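Local coordinates for protein O-methyltransferase (Burkholderia thailandensis, PDB 3MCZ) that probably transfers a methyl group from S-adenosyl-L-methionine to a hydroxyl oxygen of an acceptor substrate, probably as a dimer, at residues Tyr43-Asp47 with Lys48-Leu52; Asp109-Gly112 with Pro113-Glu116; Gly188-Gly191 with Thr192-Ala195. All blocks are in the same frame, centred on the assembly; numbering follows the deposited sequence.

How the contacts relate
The contacts run in series along the chain: contact 1 at the end of helix 35-46, contact 2 at the start of helix 112-119, contact 3 between strand 182-186 and helix 192-200. The centres of contacts 1 and 2 lie 12 Å apart, and they touch through Val45 CG1 and Val115 CG1 at 3.8 Å; both also reach the second subunit, so they belong to the dimer-forming half of the molecule. Contact 3 stands about 30 Å from contact 1 and 19 Å from contact 2, centre to centre, in the Rossmann-like methyltransferase domain. Helix 150-172 packs against contacts 2 and 3 alike, linking the interface region to the probable cofactor loop.

Contact 1. Residues Tyr43-Asp47 with Lys48-Leu52; sequences YAVAD and KLFDL
A Schellman motif ends helix 35-46 here, in the mostly helical dimerisation domain, with Ala44 and Val45 in the last turn receiving bonds from Leu49 and Lys48 respectively. Two backbone N-H groups fold back: Leu49 N reaches Ala44 O at 3.0 Å, and Lys48 N reaches Val45 O at 3.1 Å. The two bonds differ in quality. The first is fairly straight and meets the oxygen almost end-on, while the second comes in from above the carbonyl plane, 69° out of it. Lys48 makes the reversal possible by taking a positive phi of 52°, and the chain then sets off in a new direction into the short, weakly bonded helix 49-52.

The turn brings Phe50 back against the helix it has just left. With chi1 at -58°, its CG lies beside its own backbone N and anti to its carbonyl carbon, which sends the ring toward Ala44. The methyl CB of Ala44 sits 3.3 Å from Phe50 CE2, with CZ almost as near, a tight fit, reached obliquely, against those two ring atoms. The Phe50 side chain also packs on Thr99 and Leu103 of helix 97-103. Leu49 meanwhile packs on Leu76 and Leu80 of helix 70-82.

Just past the last turn, Asp47 faces the dimer partner. Its OD2 forms a salt bridge with Arg133 of the second subunit, a contact that ties this helix end directly to the interface. The same oxygen receives the hydroxyl of Tyr43, one helical turn back, whose side chain also packs on Gly129 of the second subunit; the modelled separation from Tyr43 OH to Asp47 OD2, 2.4 Å, is so short that its exact value is doubtful.

Contact 2. Residues Asp109-Gly112 with Pro113-Glu116; sequences DYIG and PIVE
Ile111 and Val115, one turn apart at the start of helix 112-119, meet with their side chains crossing at a slant: CD1 of Ile111 touches CG2 of Val115 at 3.8 Å. That methyl reaches so far because Ile111 CG1 is tucked between the backbone N and the carbonyl carbon, chi1 67°, which turns the longer branch toward Val115. Ile114 approaches from another side, its CD1 lying 4.1 Å from Ile111 CB. Tyr110 turns the other way. Its ring lies over the backbone, with Gly112 N 3.5 Å above the ring plane and over its centre, an approach that Gly112 permits because it has no side chain in the ring's way; Pro113 CD comes up obliquely to the same ring.

Ile111 is the N-cap. Its O takes a nearly straight bond from Val115 N at 3.2 Å and a weak one from Ile114 N, and Gly112 O receives Glu116 N at 2.8 Å. Pro113, which has no N-H to give, fits easily into this first turn.

Around this helix start, Ile111 packs on Tyr102 and Leu103 of helix 97-103, Ile114 on Leu163 of helix 150-172, and Val115 on His42 of helix 35-46. Across the dimer interface, Val25, Val29 and Ser32 of helix 25-33 of the second subunit pack on Ile111, Ile114 and Val115 respectively.

Contact 3. Residues Gly188-Gly191 with Thr192-Ala195; sequences GGHG and TYLA
Gly188 to Gly191 form a type II' beta turn that passes straight into helix 192-200, with His190 of the turn set against Thr192, the first residue of the helix. Gly189 and Gly191 both take positive phi, and Gly191 stands at the N-cap position, its O receiving Ala195 N at 3.1 Å in a nearly straight bond.

The side chain of His190 curls forward onto the helix start. Its CG is wedged between its own backbone N and carbonyl carbon (chi1 46°), a setting that swings ND1 over the beginning of the first turn. There ND1 is gripped twice by Thr192: the backbone N donates to it at 3.2 Å, coming in 20° out of the ring plane, and OG1 is hydrogen-bonded to it at the same 3.2 Å. Imidazole and backbone amide together thus tie down the N-terminal end of the helix and fix the rotation of the ring. The edge of that ring faces Tyr193, whose CE1 lies near the imidazole plane, 4.4 Å from His190 CE1.

A water stitches the turn to the helix as well, hydrogen-bonded to Gly188 O at 3.0 Å and accepting a weak bond from Tyr193 N; it lies in the plane of the Tyr193 ring, at the edge. On the sheet side, Leu194 packs on Val183 and Asp185 of strand 182-186. A glycine-rich turn running from the first strand of a Rossmann-like sheet into a helix is the first signature motif of S-adenosylmethionine-dependent methyltransferases, so this loop probably lines the cofactor pocket.

Contact 1. Residues Tyr43-Asp47 with Lys48-Leu52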
loop_
_atom_site.group_PDB
_atom_site.type_symbol
_atom_site.label_atom_id
_atom_site.label_comp_id
_atom_site.label_asym_id
_atom_site.label_seq_id
_atom_site.Cartn_x
_atom_site.Cartn_y
_atom_site.Cartn_z
ATOM N N TYR A 43 -4.470 -10.376 3.924
ATOM C CA TYR A 43 -4.356 -11.534 4.822
ATOM C C TYR A 43 -5.738 -11.991 5.341
ATOM O O TYR A 43 -6.063 -13.193 5.294
ATOM C CB TYR A 43 -3.370 -11.263 6.016
ATOM C CG TYR A 43 -3.518 -12.372 6.989
ATOM C CD1 TYR A 43 -3.102 -13.640 6.649
ATOM C CD2 TYR A 43 -4.253 -12.214 8.151
ATOM C CE1 TYR A 43 -3.333 -14.696 7.451
ATOM C CE2 TYR A 43 -4.479 -13.278 8.978
ATOM C CZ TYR A 43 -4.008 -14.513 8.626
ATOM O OH TYR A 43 -4.251 -15.591 9.410
ATOM N N ALA A 44 -6.547 -11.032 5.824
ATOM C CA ALA A 44 -7.821 -11.345 6.447
ATOM C C ALA A 44 -8.742 -12.041 5.436
ATOM O O ALA A 44 -9.451 -12.994 5.765
ATOM C CB ALA A 44 -8.485 -10.088 7.007
ATOM N N VAL A 45 -8.669 -11.585 4.199
ATOM C CA VAL A 45 -9.482 -12.114 3.113
ATOM C C VAL A 45 -8.995 -13.513 2.716
ATOM O O VAL A 45 -9.833 -14.431 2.572
ATOM C CB VAL A 45 -9.491 -11.157 1.913
ATOM C CG1 VAL A 45 -10.142 -11.802 0.673
ATOM C CG2 VAL A 45 -10.264 -9.888 2.270
ATOM N N ALA A 46 -7.666 -13.674 2.585
ATOM C CA ALA A 46 -7.056 -14.953 2.135
ATOM C C ALA A 46 -7.308 -16.093 3.079
ATOM O O ALA A 46 -7.557 -17.227 2.642
ATOM C CB ALA A 46 -5.559 -14.820 1.922
ATOM N N ASP A 47 -7.213 -15.813 4.381
ATOM C CA ASP A 47 -7.426 -16.823 5.404
ATOM C C ASP A 47 -8.916 -16.925 5.768
ATOM O O ASP A 47 -9.280 -17.685 6.656
ATOM C CB ASP A 47 -6.588 -16.489 6.657
ATOM C CG ASP A 47 -5.727 -17.677 7.146
ATOM O OD1 ASP A 47 -5.777 -18.767 6.527
ATOM O OD2 ASP A 47 -4.997 -17.534 8.158
ATOM N N LYS A 48 -9.772 -16.171 5.077
ATOM C CA LYS A 48 -11.228 -16.174 5.314
ATOM C C LYS A 48 -11.593 -15.937 6.802
ATOM O O LYS A 48 -12.468 -16.611 7.363
ATOM C CB LYS A 48 -11.889 -17.470 4.798
ATOM C CG LYS A 48 -11.610 -17.757 3.324
ATOM C CD LYS A 48 -12.155 -19.131 2.892
ATOM C CE LYS A 48 -11.938 -19.331 1.381
ATOM N NZ LYS A 48 -10.483 -19.519 1.045
ATOM N N LEU A 49 -10.911 -14.994 7.434
ATOM C CA LEU A 49 -11.150 -14.698 8.844
ATOM C C LEU A 49 -12.577 -14.215 9.071
ATOM O O LEU A 49 -13.213 -14.535 10.075
ATOM C CB LEU A 49 -10.152 -13.629 9.312
ATOM C CG LEU A 49 -10.268 -13.145 10.754
ATOM C CD1 LEU A 49 -10.004 -14.272 11.748
ATOM C CD2 LEU A 49 -9.299 -11.977 10.991
ATOM N N PHE A 50 -13.093 -13.445 8.123
ATOM C CA PHE A 50 -14.404 -12.803 8.295
ATOM C C PHE A 50 -15.605 -13.757 8.198
ATOM O O PHE A 50 -16.730 -13.404 8.593
ATOM C CB PHE A 50 -14.562 -11.649 7.316
ATOM C CG PHE A 50 -13.507 -10.604 7.456
ATOM C CD1 PHE A 50 -13.356 -9.905 8.635
ATOM C CD2 PHE A 50 -12.638 -10.314 6.387
ATOM C CE1 PHE A 50 -12.372 -8.916 8.746
ATOM C CE2 PHE A 50 -11.661 -9.334 6.497
ATOM C CZ PHE A 50 -11.528 -8.635 7.684
ATOM N N ASP A 51 -15.361 -14.955 7.681
ATOM C CA ASP A 51 -16.361 -16.003 7.690
ATOM C C ASP A 51 -16.550 -16.495 9.122
ATOM O O ASP A 51 -17.668 -16.833 9.511
ATOM C CB ASP A 51 -15.950 -17.163 6.772
ATOM C CG ASP A 51 -16.253 -16.886 5.303
ATOM O OD1 ASP A 51 -16.283 -15.707 4.890
ATOM O OD2 ASP A 51 -16.484 -17.859 4.554
ATOM N N LEU A 52 -15.465 -16.558 9.898
ATOM C CA LEU A 52 -15.558 -16.972 11.314
ATOM C C LEU A 52 -16.290 -15.933 12.157
ATOM O O LEU A 52 -17.101 -16.279 13.026
ATOM C CB LEU A 52 -14.174 -17.241 11.915
ATOM C CG LEU A 52 -14.164 -17.898 13.306
ATOM C CD1 LEU A 52 -14.670 -19.356 13.267
ATOM C CD2 LEU A 52 -12.768 -17.823 13.922
#

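Contact 2. Residues Asp109-Gly112 with Pro113-Glu116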
loop_
_atom_site.group_PDB
_atom_site.type_symbol
_atom_site.label_atom_id
_atom_site.label_comp_id
_atom_site.label_asym_id
_atom_site.label_seq_id
_atom_site.Cartn_x
_atom_site.Cartn_y
_atom_site.Cartn_z
ATOM N N ASP A 109 -22.367 -10.144 -2.811
ATOM C CA ASP A 109 -21.568 -8.971 -3.126
ATOM C C ASP A 109 -20.099 -9.154 -2.778
ATOM O O ASP A 109 -19.331 -8.198 -2.847
ATOM C CB ASP A 109 -22.096 -7.757 -2.367
ATOM C CG ASP A 109 -23.470 -7.321 -2.821
ATOM O OD1 ASP A 109 -23.780 -7.466 -4.024
ATOM O OD2 ASP A 109 -24.222 -6.793 -1.965
ATOM N N TYR A 110 -19.700 -10.374 -2.448
ATOM C CA TYR A 110 -18.321 -10.671 -2.046
ATOM C C TYR A 110 -17.304 -10.147 -3.048
ATOM O O TYR A 110 -17.413 -10.434 -4.227
ATOM C CB TYR A 110 -18.171 -12.171 -1.921
ATOM C CG TYR A 110 -16.854 -12.729 -1.440
ATOM C CD1 TYR A 110 -16.217 -12.236 -0.296
ATOM C CD2 TYR A 110 -16.274 -13.811 -2.096
ATOM C CE1 TYR A 110 -15.021 -12.803 0.147
ATOM C CE2 TYR A 110 -15.110 -14.378 -1.666
ATOM C CZ TYR A 110 -14.477 -13.881 -0.543
ATOM O OH TYR A 110 -13.297 -14.465 -0.117
ATOM N N ILE A 111 -16.304 -9.391 -2.582
ATOM C CA ILE A 111 -15.242 -8.875 -3.492
ATOM C C ILE A 111 -13.954 -9.701 -3.410
ATOM O O ILE A 111 -12.888 -9.248 -3.787
ATOM C CB ILE A 111 -14.952 -7.392 -3.262
ATOM C CG1 ILE A 111 -14.314 -7.183 -1.888
ATOM C CG2 ILE A 111 -16.233 -6.553 -3.409
ATOM C CD1 ILE A 111 -13.580 -5.880 -1.745
ATOM N N GLY A 112 -14.050 -10.941 -2.958
ATOM C CA GLY A 112 -12.858 -11.792 -2.848
ATOM C C GLY A 112 -11.972 -11.763 -4.091
ATOM O O GLY A 112 -10.763 -11.540 -4.001
ATOM N N PRO A 113 -12.568 -12.018 -5.270
ATOM C CA PRO A 113 -11.742 -12.088 -6.481
ATOM C C PRO A 113 -10.908 -10.831 -6.758
ATOM O O PRO A 113 -9.778 -10.940 -7.230
ATOM C CB PRO A 113 -12.771 -12.358 -7.584
ATOM C CG PRO A 113 -13.860 -13.180 -6.834
ATOM C CD PRO A 113 -13.932 -12.536 -5.482
ATOM N N ILE A 114 -11.479 -9.655 -6.489
ATOM C CA ILE A 114 -10.791 -8.390 -6.665
ATOM C C ILE A 114 -9.596 -8.344 -5.711
ATOM O O ILE A 114 -8.468 -8.044 -6.130
ATOM C CB ILE A 114 -11.751 -7.174 -6.369
ATOM C CG1 ILE A 114 -12.911 -7.117 -7.385
ATOM C CG2 ILE A 114 -10.966 -5.809 -6.332
ATOM C CD1 ILE A 114 -14.018 -6.093 -7.030
ATOM N N VAL A 115 -9.838 -8.637 -4.424
ATOM C CA VAL A 115 -8.771 -8.617 -3.422
ATOM C C VAL A 115 -7.652 -9.608 -3.771
ATOM O O VAL A 115 -6.467 -9.261 -3.728
ATOM C CB VAL A 115 -9.321 -8.849 -1.988
ATOM C CG1 VAL A 115 -8.183 -8.998 -1.005
ATOM C CG2 VAL A 115 -10.230 -7.697 -1.619
ATOM N N GLU A 116 -8.046 -10.791 -4.222
ATOM C CA GLU A 116 -7.101 -11.849 -4.574
ATOM C C GLU A 116 -6.263 -11.469 -5.787
ATOM O O GLU A 116 -5.048 -11.703 -5.816
ATOM C CB GLU A 116 -7.849 -13.129 -4.887
ATOM C CG GLU A 116 -6.931 -14.248 -5.328
ATOM C CD GLU A 116 -7.666 -15.562 -5.478
ATOM O OE1 GLU A 116 -8.891 -15.556 -5.694
ATOM O OE2 GLU A 116 -7.007 -16.599 -5.346
#

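Contact 3. Residues Gly188-Gly191 with Thr192-Ala195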
loop_
_atom_site.group_PDB
_atom_site.type_symbol
_atom_site.label_atom_id
_atom_site.label_comp_id
_atom_site.label_asym_id
_atom_site.label_seq_id
_atom_site.Cartn_x
_atom_site.Cartn_y
_atom_site.Cartn_z
ATOM N N GLY A 188 -13.289 -9.760 -26.260
ATOM C CA GLY A 188 -14.458 -9.663 -25.394
ATOM C C GLY A 188 -14.260 -10.317 -24.045
ATOM O O GLY A 188 -14.937 -9.956 -23.070
ATOM N N GLY A 189 -13.363 -11.304 -23.998
ATOM C CA GLY A 189 -12.902 -11.901 -22.738
ATOM C C GLY A 189 -13.997 -12.558 -21.952
ATOM O O GLY A 189 -14.625 -13.519 -22.428
ATOM N N HIS A 190 -14.227 -12.039 -20.741
ATOM C CA HIS A 190 -15.291 -12.558 -19.874
ATOM C C HIS A 190 -16.647 -12.448 -20.573
ATOM O O HIS A 190 -17.485 -13.355 -20.486
ATOM C CB HIS A 190 -15.306 -11.862 -18.506
ATOM C CG HIS A 190 -15.196 -10.374 -18.572
ATOM N ND1 HIS A 190 -16.278 -9.562 -18.830
ATOM C CD2 HIS A 190 -14.134 -9.548 -18.404
ATOM C CE1 HIS A 190 -15.886 -8.298 -18.825
ATOM N NE2 HIS A 190 -14.588 -8.262 -18.579
ATOM N N GLY A 191 -16.835 -11.350 -21.298
ATOM C CA GLY A 191 -17.949 -11.222 -22.222
ATOM C C GLY A 191 -19.194 -10.603 -21.629
ATOM O O GLY A 191 -20.294 -10.746 -22.199
ATOM N N THR A 192 -19.030 -9.898 -20.503
ATOM C CA THR A 192 -20.178 -9.388 -19.780
ATOM C C THR A 192 -20.882 -8.283 -20.572
ATOM O O THR A 192 -22.103 -8.192 -20.510
ATOM C CB THR A 192 -19.795 -8.924 -18.348
ATOM O OG1 THR A 192 -19.219 -10.041 -17.649
ATOM C CG2 THR A 192 -20.990 -8.483 -17.590
ATOM N N TYR A 193 -20.137 -7.469 -21.321
ATOM C CA TYR A 193 -20.787 -6.406 -22.094
ATOM C C TYR A 193 -21.705 -7.039 -23.150
ATOM O O TYR A 193 -22.870 -6.675 -23.259
ATOM C CB TYR A 193 -19.795 -5.476 -22.773
ATOM C CG TYR A 193 -18.923 -4.638 -21.828
ATOM C CD1 TYR A 193 -17.725 -5.145 -21.305
ATOM C CD2 TYR A 193 -19.287 -3.352 -21.482
ATOM C CE1 TYR A 193 -16.934 -4.383 -20.452
ATOM C CE2 TYR A 193 -18.512 -2.577 -20.618
ATOM C CZ TYR A 193 -17.327 -3.095 -20.107
ATOM O OH TYR A 193 -16.540 -2.326 -19.257
ATOM N N LEU A 194 -21.186 -7.993 -23.904
ATOM C CA LEU A 194 -21.988 -8.585 -24.975
ATOM C C LEU A 194 -23.221 -9.291 -24.443
ATOM O O LEU A 194 -24.311 -9.116 -24.977
ATOM C CB LEU A 194 -21.154 -9.552 -25.787
ATOM C CG LEU A 194 -21.918 -10.172 -26.957
ATOM C CD1 LEU A 194 -22.321 -9.073 -27.961
ATOM C CD2 LEU A 194 -21.096 -11.218 -27.628
ATOM N N ALA A 195 -23.044 -10.082 -23.380
ATOM C CA ALA A 195 -24.128 -10.832 -22.802
ATOM C C ALA A 195 -25.239 -9.903 -22.318
ATOM O O ALA A 195 -26.420 -10.168 -22.554
ATOM C CB ALA A 195 -23.610 -11.725 -21.645
HETATM O O HOH W 1 -17.408 -8.193 -23.091
#